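Local coordinates for protein probable enoyl-CoA hydratase/isomerase (Pseudomonas aeruginosa PAO1, PDB 5YLO) that probably acts as a Delta3,Delta2-enoyl-CoA isomerase of the enoyl-CoA hydratase/isomerase family, serving the breakdown of unsaturated fatty acids, at residues A[95-100]-A[148-153]; A[122-127]-A[196-201]; A[214-219]-A[226-231]. One frame throughout, in Å; residues are numbered along the deposited sequence.

Lys-214, in the first segment of contact 3, links that segment to contacts 1 and 2. Its NZ forms a salt bridge with Asp-123 OD2 of contact 2 at 2.8 Å and a hydrogen bond to Leu-99 O of contact 1 at 2.9 Å. Contact 1 lies about 17 Å, centre to centre, from each of the others, which are about 24 Å apart. Contacts 1 and 2 also meet where Leu-96 CD2 packs on Cys-122 SG at 4.0 Å. In the trimer, Ser-149 of one subunit packs on Leu-216, and is weakly bonded to Gln-228, of a neighbouring subunit. A glycerol bound beside His-151 of contact 1 may mark a pocket.

Contact 1 (A[95-100]-A[148-153]); sequences RLHALD and ASWHLP
His-97 reaches across from the last turn of helix 85-97 and meets Trp-150 and His-151, neighbours on helix 146-156. The backbones stay well apart, 10.3 Å between the CA atoms of His-97 and His-151, so rings alone bridge the gap. The imidazole is carried over because CG stands anti to the backbone N (chi1 164°). The tight part between the segments is His-97 against the indole: His-97 NE2 lies 3.8 Å from Trp-150 CH2 and 4.0 Å from Trp-150 CZ3. The two form an offset edge-to-face pair, the benzo edge of Trp-150 directed toward the imidazole of His-97 with the planes at 75°. His-151 makes a second pair of the same kind, its edge turned toward the His-97 ring at 78°, but touches more loosely, His-97 CD2 to His-151 CE1 being 4.2 Å. The two rings that present their edges also brace each other: Trp-150 CE3 sits 3.7 Å above the His-151 ring plane, toward the rim of that ring.

Though the looser partner of His-97, His-151 is buried by its own chain, resting on Leu-120 and Cys-121. Toward solvent, His-97 and Trp-150 remain partly exposed, and the contact as a whole buries just 96 Å². A neighbouring subunit also meets the cluster: its Leu-225 packs on both histidines, and its Arg-223 O accepts the Trp-150 NE1 hydrogen bond, which satisfies the indole N-H and ties that end of the ring to the other subunit. His-151 ND1 makes a weak hydrogen bond to a bound glycerol. No hydrogen bond joins the two segments themselves. The three rings make up an aromatic cluster set between two helices of the crotonase fold, at the interface of its trimer.

Contact 2 (A[122-127]-A[196-201]); sequences CDFRIA and GAFAAR
Behind Phe-124, whose ring meets Phe-198, Arg-125 NH1 is gripped by two backbone carbonyls, Cys-122 O at 2.8 Å from NH1 and Ala-119 O. The Cys-122 oxygen lies near the guanidinium plane, whereas the nitrogen stands above the carbonyl plane and the bond is bent, 139° at the hydrogen. The CB of Arg-125 points away from residues 196-201, and the guanidinium is held by these carbonyls together with Leu-181 O, to which NE is bonded.

Phe-124 and Ile-126 point toward the helix instead. Phe-124 and Phe-198 form a T-shaped (edge-to-face) stack with ring centroids 4.8 Å apart and planes at 82°. Phe-198 supplies the edge: its CZ sits over the centre of the Phe-124 ring, 3.5 Å above the plane, and its CE2 comes within 3.4 Å of Phe-124 CG, a snug fit. Phe-198 gets there because its CG is anti to the backbone N (chi1 -180°), extending the ring from the helix toward the strand. Two residues along, Ile-126 sends CD1 to within 3.8 Å of Phe-198 CD2 and 3.9 Å of Phe-198 CB, bracing the root of the ring.

All three side chains are buried. Helix 191-204 thus lies against strand 124-128 of the main sheet: Phe-198 also touches Val-104 of strand 103-107, Leu-202 packs on Phe-124, Leu-191 packs on Ile-126, and Arg-163 of a neighbouring subunit touches both phenylalanine rings.

Contact 3 (A[214-219]-A[226-231]); sequences KRLLRD and AEQLRA
Gln-228 reaches back to the backbone of Leu-216 where two successive helices, 207-220 and 225-232, meet at a corner through a short turn, in the C-terminal helical region of this crotonase-like chain. Between the segments the CA atoms come nearest at Leu-216 and Gln-228, 7.9 Å apart. The glutamine leaves its helix with CG anti to the backbone N and then bends at chi2 (89°), which swings the flat amide end toward the neighbouring helix. There NE2 donates to Leu-216 O across 3.1 Å. On the donor side the bond is almost ideal, 174° at the hydrogen and with the acceptor in the amide plane. On the acceptor side it is not: NE2 stands 58° out of the carbonyl plane, off the lone-pair directions. The nitrogen therefore comes in from above the carbonyl plane.

The other half of the amide is also held, since Gln-228 OE1 accepts a hydrogen bond from Arg-223 NH1 in the connecting turn. With bonds at both ends the amide, on a buried residue, has its rotation fixed. Gln-228 NE2 has a further, weak hydrogen bond to Ser-149 OG of a neighbouring subunit, and Leu-216 packs on that same serine, so this helix pair contributes to the trimer interface. Asp-219, about a turn further along helix 207-220, is exposed; its CB points toward the second helix, and its backbone C lies 4.3 Å from Gln-228 OE1. The amide nitrogen also passes the Leu-216 side chain at its root, with Leu-216 CB 4.1 Å from Gln-228 NE2.

Contact 1 (A[95-100]-A[148-153])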
loop_
_atom_site.group_PDB
_atom_site.type_symbol
_atom_site.label_atom_id
_atom_site.label_comp_id
_atom_site.label_asym_id
_atom_site.label_seq_id
_atom_site.Cartn_x
_atom_site.Cartn_y
_atom_site.Cartn_z
ATOM N N ARG A 95 -11.244 9.578 -16.968
ATOM C CA ARG A 95 -12.681 9.279 -16.916
ATOM C C ARG A 95 -13.019 7.841 -16.502
ATOM O O ARG A 95 -13.916 7.617 -15.690
ATOM C CB ARG A 95 -13.339 9.601 -18.260
ATOM C CG ARG A 95 -14.817 9.255 -18.324
ATOM C CD ARG A 95 -15.412 9.623 -19.674
ATOM N NE ARG A 95 -15.328 11.057 -19.936
ATOM C CZ ARG A 95 -16.265 11.935 -19.594
ATOM N NH1 ARG A 95 -16.103 13.222 -19.872
ATOM N NH2 ARG A 95 -17.363 11.528 -18.973
ATOM N N LEU A 96 -12.297 6.875 -17.064
ATOM C CA LEU A 96 -12.487 5.468 -16.727
ATOM C C LEU A 96 -12.135 5.212 -15.268
ATOM O O LEU A 96 -12.846 4.489 -14.563
ATOM C CB LEU A 96 -11.646 4.578 -17.640
ATOM C CG LEU A 96 -11.784 3.076 -17.381
ATOM C CD1 LEU A 96 -13.223 2.625 -17.596
ATOM C CD2 LEU A 96 -10.830 2.289 -18.267
ATOM N N HIS A 97 -11.037 5.808 -14.802
ATOM C CA HIS A 97 -10.591 5.593 -13.431
ATOM C C HIS A 97 -11.597 6.136 -12.424
ATOM O O HIS A 97 -11.789 5.551 -11.353
ATOM C CB HIS A 97 -9.219 6.240 -13.239
ATOM C CG HIS A 97 -8.820 6.420 -11.808
ATOM N ND1 HIS A 97 -8.675 7.661 -11.227
ATOM C CD2 HIS A 97 -8.528 5.516 -10.844
ATOM C CE1 HIS A 97 -8.316 7.515 -9.964
ATOM N NE2 HIS A 97 -8.220 6.223 -9.706
ATOM N N ALA A 98 -12.253 7.248 -12.754
ATOM C CA ALA A 98 -13.204 7.903 -11.864
ATOM C C ALA A 98 -14.657 7.629 -12.237
ATOM O O ALA A 98 -15.548 8.336 -11.759
ATOM C CB ALA A 98 -12.949 9.411 -11.846
ATOM N N LEU A 99 -14.911 6.620 -13.068
ATOM C CA LEU A 99 -16.262 6.343 -13.542
ATOM C C LEU A 99 -17.183 5.985 -12.380
ATOM O O LEU A 99 -16.789 5.282 -11.447
ATOM C CB LEU A 99 -16.232 5.205 -14.559
ATOM C CG LEU A 99 -17.452 5.063 -15.466
ATOM C CD1 LEU A 99 -17.310 5.971 -16.679
ATOM C CD2 LEU A 99 -17.647 3.616 -15.882
ATOM N N ASP A 100 -18.428 6.462 -12.446
ATOM C CA ASP A 100 -19.361 6.317 -11.334
ATOM C C ASP A 100 -20.031 4.948 -11.268
ATOM O O ASP A 100 -20.802 4.704 -10.333
ATOM C CB ASP A 100 -20.437 7.403 -11.399
ATOM C CG ASP A 100 -19.941 8.744 -10.900
ATOM O OD1 ASP A 100 -18.945 8.772 -10.145
ATOM O OD2 ASP A 100 -20.558 9.772 -11.255
ATOM N N ALA A 148 1.300 4.210 -15.554
ATOM C CA ALA A 148 1.948 3.069 -14.918
ATOM C C ALA A 148 2.637 3.484 -13.622
ATOM O O ALA A 148 2.483 2.828 -12.583
ATOM C CB ALA A 148 2.946 2.426 -15.881
ATOM N N SER A 149 3.387 4.589 -13.658
ATOM C CA SER A 149 4.079 5.068 -12.466
ATOM C C SER A 149 3.116 5.540 -11.387
ATOM O O SER A 149 3.528 5.718 -10.236
ATOM C CB SER A 149 5.038 6.201 -12.831
ATOM O OG SER A 149 4.319 7.352 -13.237
ATOM N N TRP A 150 1.846 5.747 -11.729
ATOM C CA TRP A 150 0.847 6.096 -10.731
ATOM C C TRP A 150 0.097 4.872 -10.228
ATOM O O TRP A 150 -0.110 4.727 -9.019
ATOM C CB TRP A 150 -0.140 7.116 -11.306
ATOM C CG TRP A 150 -1.015 7.767 -10.270
ATOM C CD1 TRP A 150 -0.773 8.940 -9.608
ATOM C CD2 TRP A 150 -2.271 7.283 -9.780
ATOM N NE1 TRP A 150 -1.800 9.212 -8.737
ATOM C CE2 TRP A 150 -2.732 8.211 -8.824
ATOM C CE3 TRP A 150 -3.051 6.155 -10.056
ATOM C CZ2 TRP A 150 -3.938 8.046 -8.143
ATOM C CZ3 TRP A 150 -4.246 5.992 -9.379
ATOM C CH2 TRP A 150 -4.679 6.933 -8.434
ATOM N N HIS A 151 -0.296 3.975 -11.134
ATOM C CA HIS A 151 -1.062 2.794 -10.749
ATOM C C HIS A 151 -0.184 1.733 -10.098
ATOM O O HIS A 151 -0.502 1.236 -9.013
ATOM C CB HIS A 151 -1.764 2.203 -11.972
ATOM C CG HIS A 151 -2.972 2.970 -12.409
ATOM N ND1 HIS A 151 -4.129 3.017 -11.662
ATOM C CD2 HIS A 151 -3.209 3.710 -13.518
ATOM C CE1 HIS A 151 -5.025 3.758 -12.288
ATOM N NE2 HIS A 151 -4.492 4.191 -13.416
ATOM N N LEU A 152 0.924 1.377 -10.753
ATOM C CA LEU A 152 1.689 0.199 -10.349
ATOM C C LEU A 152 2.189 0.255 -8.911
ATOM O O LEU A 152 2.046 -0.753 -8.197
ATOM C CB LEU A 152 2.842 -0.028 -11.332
ATOM C CG LEU A 152 2.442 -0.461 -12.742
ATOM C CD1 LEU A 152 3.678 -0.704 -13.594
ATOM C CD2 LEU A 152 1.568 -1.704 -12.681
ATOM N N PRO A 153 2.780 1.351 -8.419
ATOM C CA PRO A 153 3.207 1.352 -7.008
ATOM C C PRO A 153 2.050 1.228 -6.031
ATOM O O PRO A 153 2.230 0.682 -4.935
ATOM C CB PRO A 153 3.935 2.696 -6.861
ATOM C CG PRO A 153 3.355 3.554 -7.931
ATOM C CD PRO A 153 3.122 2.623 -9.083
#

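Contact 2 (A[122-127]-A[196-201])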
loop_
_atom_site.group_PDB
_atom_site.type_symbol
_atom_site.label_atom_id
_atom_site.label_comp_id
_atom_site.label_asym_id
_atom_site.label_seq_id
_atom_site.Cartn_x
_atom_site.Cartn_y
_atom_site.Cartn_z
ATOM N N CYS A 122 -9.629 0.302 -14.276
ATOM C CA CYS A 122 -10.843 -0.381 -13.868
ATOM C C CYS A 122 -10.758 -0.771 -12.396
ATOM O O CYS A 122 -9.676 -0.895 -11.817
ATOM C CB CYS A 122 -11.078 -1.617 -14.735
ATOM S SG CYS A 122 -11.272 -1.254 -16.494
ATOM N N ASP A 123 -11.931 -0.955 -11.785
ATOM C CA ASP A 123 -11.979 -1.313 -10.371
ATOM C C ASP A 123 -11.491 -2.738 -10.146
ATOM O O ASP A 123 -10.796 -3.015 -9.161
ATOM C CB ASP A 123 -13.400 -1.143 -9.832
ATOM C CG ASP A 123 -13.861 0.298 -9.859
ATOM O OD1 ASP A 123 -13.002 1.190 -9.694
ATOM O OD2 ASP A 123 -15.072 0.542 -10.048
ATOM N N PHE A 124 -11.838 -3.651 -11.046
ATOM C CA PHE A 124 -11.502 -5.055 -10.895
ATOM C C PHE A 124 -10.804 -5.555 -12.149
ATOM O O PHE A 124 -10.982 -5.007 -13.240
ATOM C CB PHE A 124 -12.755 -5.890 -10.619
ATOM C CG PHE A 124 -13.525 -5.440 -9.412
ATOM C CD1 PHE A 124 -13.172 -5.880 -8.147
ATOM C CD2 PHE A 124 -14.599 -4.575 -9.538
ATOM C CE1 PHE A 124 -13.877 -5.467 -7.033
ATOM C CE2 PHE A 124 -15.309 -4.160 -8.426
ATOM C CZ PHE A 124 -14.947 -4.607 -7.172
ATOM N N ARG A 125 -10.000 -6.604 -11.982
ATOM C CA ARG A 125 -9.287 -7.223 -13.093
ATOM C C ARG A 125 -9.378 -8.733 -12.963
ATOM O O ARG A 125 -8.897 -9.306 -11.979
ATOM C CB ARG A 125 -7.824 -6.770 -13.139
ATOM C CG ARG A 125 -7.606 -5.491 -13.927
ATOM C CD ARG A 125 -6.289 -4.824 -13.563
ATOM N NE ARG A 125 -6.187 -4.572 -12.128
ATOM C CZ ARG A 125 -6.792 -3.569 -11.501
ATOM N NH1 ARG A 125 -7.549 -2.718 -12.180
ATOM N NH2 ARG A 125 -6.644 -3.419 -10.191
ATOM N N ILE A 126 -10.006 -9.369 -13.945
ATOM C CA ILE A 126 -10.026 -10.820 -14.082
ATOM C C ILE A 126 -9.267 -11.166 -15.352
ATOM O O ILE A 126 -9.592 -10.657 -16.432
ATOM C CB ILE A 126 -11.461 -11.370 -14.131
ATOM C CG1 ILE A 126 -12.256 -10.899 -12.914
ATOM C CG2 ILE A 126 -11.440 -12.892 -14.200
ATOM C CD1 ILE A 126 -13.712 -11.300 -12.949
ATOM N N ALA A 127 -8.257 -12.018 -15.227
ATOM C CA ALA A 127 -7.356 -12.309 -16.329
ATOM C C ALA A 127 -7.428 -13.780 -16.706
ATOM O O ALA A 127 -7.606 -14.648 -15.845
ATOM C CB ALA A 127 -5.913 -11.939 -15.972
ATOM N N GLY A 196 -18.967 -12.341 -16.660
ATOM C CA GLY A 196 -20.402 -12.108 -16.627
ATOM C C GLY A 196 -21.006 -12.380 -15.264
ATOM O O GLY A 196 -21.847 -11.616 -14.784
ATOM N N ALA A 197 -20.584 -13.469 -14.619
ATOM C CA ALA A 197 -21.090 -13.780 -13.288
ATOM C C ALA A 197 -20.647 -12.734 -12.274
ATOM O O ALA A 197 -21.437 -12.317 -11.418
ATOM C CB ALA A 197 -20.628 -15.174 -12.863
ATOM N N PHE A 198 -19.390 -12.294 -12.358
ATOM C CA PHE A 198 -18.903 -11.279 -11.430
ATOM C C PHE A 198 -19.598 -9.944 -11.669
ATOM O O PHE A 198 -20.054 -9.289 -10.724
ATOM C CB PHE A 198 -17.384 -11.137 -11.552
ATOM C CG PHE A 198 -16.795 -10.113 -10.622
ATOM C CD1 PHE A 198 -16.876 -10.277 -9.248
ATOM C CD2 PHE A 198 -16.155 -8.989 -11.122
ATOM C CE1 PHE A 198 -16.337 -9.336 -8.388
ATOM C CE2 PHE A 198 -15.610 -8.044 -10.267
ATOM C CZ PHE A 198 -15.703 -8.219 -8.898
ATOM N N ALA A 199 -19.703 -9.530 -12.932
ATOM C CA ALA A 199 -20.399 -8.291 -13.252
ATOM C C ALA A 199 -21.888 -8.370 -12.952
ATOM O O ALA A 199 -22.525 -7.330 -12.760
ATOM C CB ALA A 199 -20.179 -7.925 -14.720
ATOM N N ALA A 200 -22.455 -9.578 -12.884
ATOM C CA ALA A 200 -23.881 -9.704 -12.604
ATOM C C ALA A 200 -24.197 -9.374 -11.152
ATOM O O ALA A 200 -25.173 -8.670 -10.870
ATOM C CB ALA A 200 -24.368 -11.111 -12.943
ATOM N N ARG A 201 -23.395 -9.885 -10.214
ATOM C CA ARG A 201 -23.645 -9.587 -8.808
ATOM C C ARG A 201 -23.264 -8.153 -8.468
ATOM O O ARG A 201 -23.863 -7.551 -7.568
ATOM C CB ARG A 201 -22.903 -10.582 -7.914
ATOM C CG ARG A 201 -21.446 -10.796 -8.271
ATOM C CD ARG A 201 -20.850 -11.942 -7.466
ATOM N NE ARG A 201 -21.134 -11.813 -6.039
ATOM C CZ ARG A 201 -20.480 -12.467 -5.083
ATOM N NH1 ARG A 201 -19.491 -13.293 -5.397
ATOM N NH2 ARG A 201 -20.809 -12.288 -3.812
#

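Contact 3 (A[214-219]-A[226-231])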
loop_
_atom_site.group_PDB
_atom_site.type_symbol
_atom_site.label_atom_id
_atom_site.label_comp_id
_atom_site.label_asym_id
_atom_site.label_seq_id
_atom_site.Cartn_x
_atom_site.Cartn_y
_atom_site.Cartn_z
ATOM N N LYS A 214 -17.172 4.770 -4.196
ATOM C CA LYS A 214 -16.013 4.864 -5.077
ATOM C C LYS A 214 -15.392 6.255 -5.024
ATOM O O LYS A 214 -14.167 6.400 -5.108
ATOM C CB LYS A 214 -16.406 4.493 -6.507
ATOM C CG LYS A 214 -15.238 4.445 -7.476
ATOM C CD LYS A 214 -15.636 3.833 -8.809
ATOM C CE LYS A 214 -14.493 3.913 -9.809
ATOM N NZ LYS A 214 -14.809 3.187 -11.072
ATOM N N ARG A 215 -16.221 7.292 -4.873
ATOM C CA ARG A 215 -15.690 8.641 -4.710
ATOM C C ARG A 215 -14.987 8.812 -3.369
ATOM O O ARG A 215 -13.993 9.541 -3.280
ATOM C CB ARG A 215 -16.809 9.673 -4.853
ATOM C CG ARG A 215 -17.101 10.099 -6.284
ATOM C CD ARG A 215 -18.122 11.227 -6.317
ATOM N NE ARG A 215 -19.486 10.746 -6.120
ATOM C CZ ARG A 215 -20.445 10.831 -7.036
ATOM N NH1 ARG A 215 -20.195 11.392 -8.210
ATOM N NH2 ARG A 215 -21.659 10.366 -6.773
ATOM N N LEU A 216 -15.485 8.155 -2.320
ATOM C CA LEU A 216 -14.856 8.272 -1.009
ATOM C C LEU A 216 -13.517 7.549 -0.971
ATOM O O LEU A 216 -12.553 8.049 -0.379
ATOM C CB LEU A 216 -15.791 7.732 0.070
ATOM C CG LEU A 216 -16.995 8.613 0.412
ATOM C CD1 LEU A 216 -17.995 7.840 1.251
ATOM C CD2 LEU A 216 -16.546 9.873 1.139
ATOM N N LEU A 217 -13.443 6.363 -1.585
ATOM C CA LEU A 217 -12.172 5.651 -1.679
ATOM C C LEU A 217 -11.113 6.521 -2.341
ATOM O O LEU A 217 -9.986 6.638 -1.848
ATOM C CB LEU A 217 -12.353 4.352 -2.467
ATOM C CG LEU A 217 -13.163 3.211 -1.854
ATOM C CD1 LEU A 217 -13.608 2.256 -2.947
ATOM C CD2 LEU A 217 -12.337 2.475 -0.816
ATOM N N ARG A 218 -11.470 7.150 -3.461
ATOM C CA ARG A 218 -10.512 7.953 -4.211
ATOM C C ARG A 218 -10.136 9.216 -3.447
ATOM O O ARG A 218 -8.949 9.536 -3.306
ATOM C CB ARG A 218 -11.095 8.292 -5.584
ATOM C CG ARG A 218 -10.155 9.018 -6.527
ATOM C CD ARG A 218 -10.741 9.090 -7.934
ATOM N NE ARG A 218 -12.064 9.712 -7.957
ATOM C CZ ARG A 218 -13.205 9.044 -8.100
ATOM N NH1 ARG A 218 -13.194 7.725 -8.239
ATOM N NH2 ARG A 218 -14.359 9.697 -8.107
ATOM N N ASP A 219 -11.131 9.945 -2.934
ATOM C CA ASP A 219 -10.837 11.160 -2.183
ATOM C C ASP A 219 -10.090 10.858 -0.889
ATOM O O ASP A 219 -9.258 11.661 -0.454
ATOM C CB ASP A 219 -12.127 11.924 -1.876
ATOM C CG ASP A 219 -12.752 12.552 -3.111
ATOM O OD1 ASP A 219 -12.083 12.596 -4.165
ATOM O OD2 ASP A 219 -13.913 13.010 -3.021
ATOM N N ALA A 226 -9.520 11.810 10.026
ATOM C CA ALA A 226 -10.419 12.817 10.583
ATOM C C ALA A 226 -11.055 13.656 9.481
ATOM O O ALA A 226 -12.256 13.952 9.531
ATOM C CB ALA A 226 -9.668 13.710 11.568
ATOM N N GLU A 227 -10.268 14.046 8.476
ATOM C CA GLU A 227 -10.824 14.780 7.343
ATOM C C GLU A 227 -11.847 13.938 6.590
ATOM O O GLU A 227 -12.925 14.424 6.232
ATOM C CB GLU A 227 -9.707 15.218 6.398
ATOM C CG GLU A 227 -8.805 16.302 6.938
ATOM C CD GLU A 227 -7.950 16.921 5.854
ATOM O OE1 GLU A 227 -7.054 16.226 5.329
ATOM O OE2 GLU A 227 -8.182 18.102 5.520
ATOM N N GLN A 228 -11.514 12.671 6.332
ATOM C CA GLN A 228 -12.437 11.785 5.630
ATOM C C GLN A 228 -13.773 11.698 6.356
ATOM O O GLN A 228 -14.836 11.719 5.724
ATOM C CB GLN A 228 -11.808 10.397 5.479
ATOM C CG GLN A 228 -12.710 9.346 4.842
ATOM C CD GLN A 228 -12.597 9.304 3.328
ATOM O OE1 GLN A 228 -12.361 10.323 2.682
ATOM N NE2 GLN A 228 -12.762 8.115 2.756
ATOM N N LEU A 229 -13.740 11.619 7.688
ATOM C CA LEU A 229 -14.980 11.545 8.453
ATOM C C LEU A 229 -15.743 12.864 8.401
ATOM O O LEU A 229 -16.978 12.867 8.331
ATOM C CB LEU A 229 -14.681 11.143 9.898
ATOM C CG LEU A 229 -13.976 9.795 10.083
ATOM C CD1 LEU A 229 -13.839 9.442 11.557
ATOM C CD2 LEU A 229 -14.706 8.695 9.331
ATOM N N ARG A 230 -15.030 13.994 8.437
ATOM C CA ARG A 230 -15.691 15.285 8.265
ATOM C C ARG A 230 -16.367 15.377 6.904
ATOM O O ARG A 230 -17.496 15.866 6.795
ATOM C CB ARG A 230 -14.689 16.431 8.425
ATOM C CG ARG A 230 -14.245 16.709 9.847
ATOM C CD ARG A 230 -13.421 17.993 9.930
ATOM N NE ARG A 230 -12.248 17.968 9.056
ATOM C CZ ARG A 230 -12.025 18.834 8.070
ATOM N NH1 ARG A 230 -10.931 18.734 7.327
ATOM N NH2 ARG A 230 -12.888 19.814 7.835
ATOM N N ALA A 231 -15.688 14.909 5.855
ATOM C CA ALA A 231 -16.230 15.039 4.509
ATOM C C ALA A 231 -17.477 14.187 4.316
ATOM O O ALA A 231 -18.374 14.573 3.560
ATOM C CB ALA A 231 -15.167 14.670 3.475
#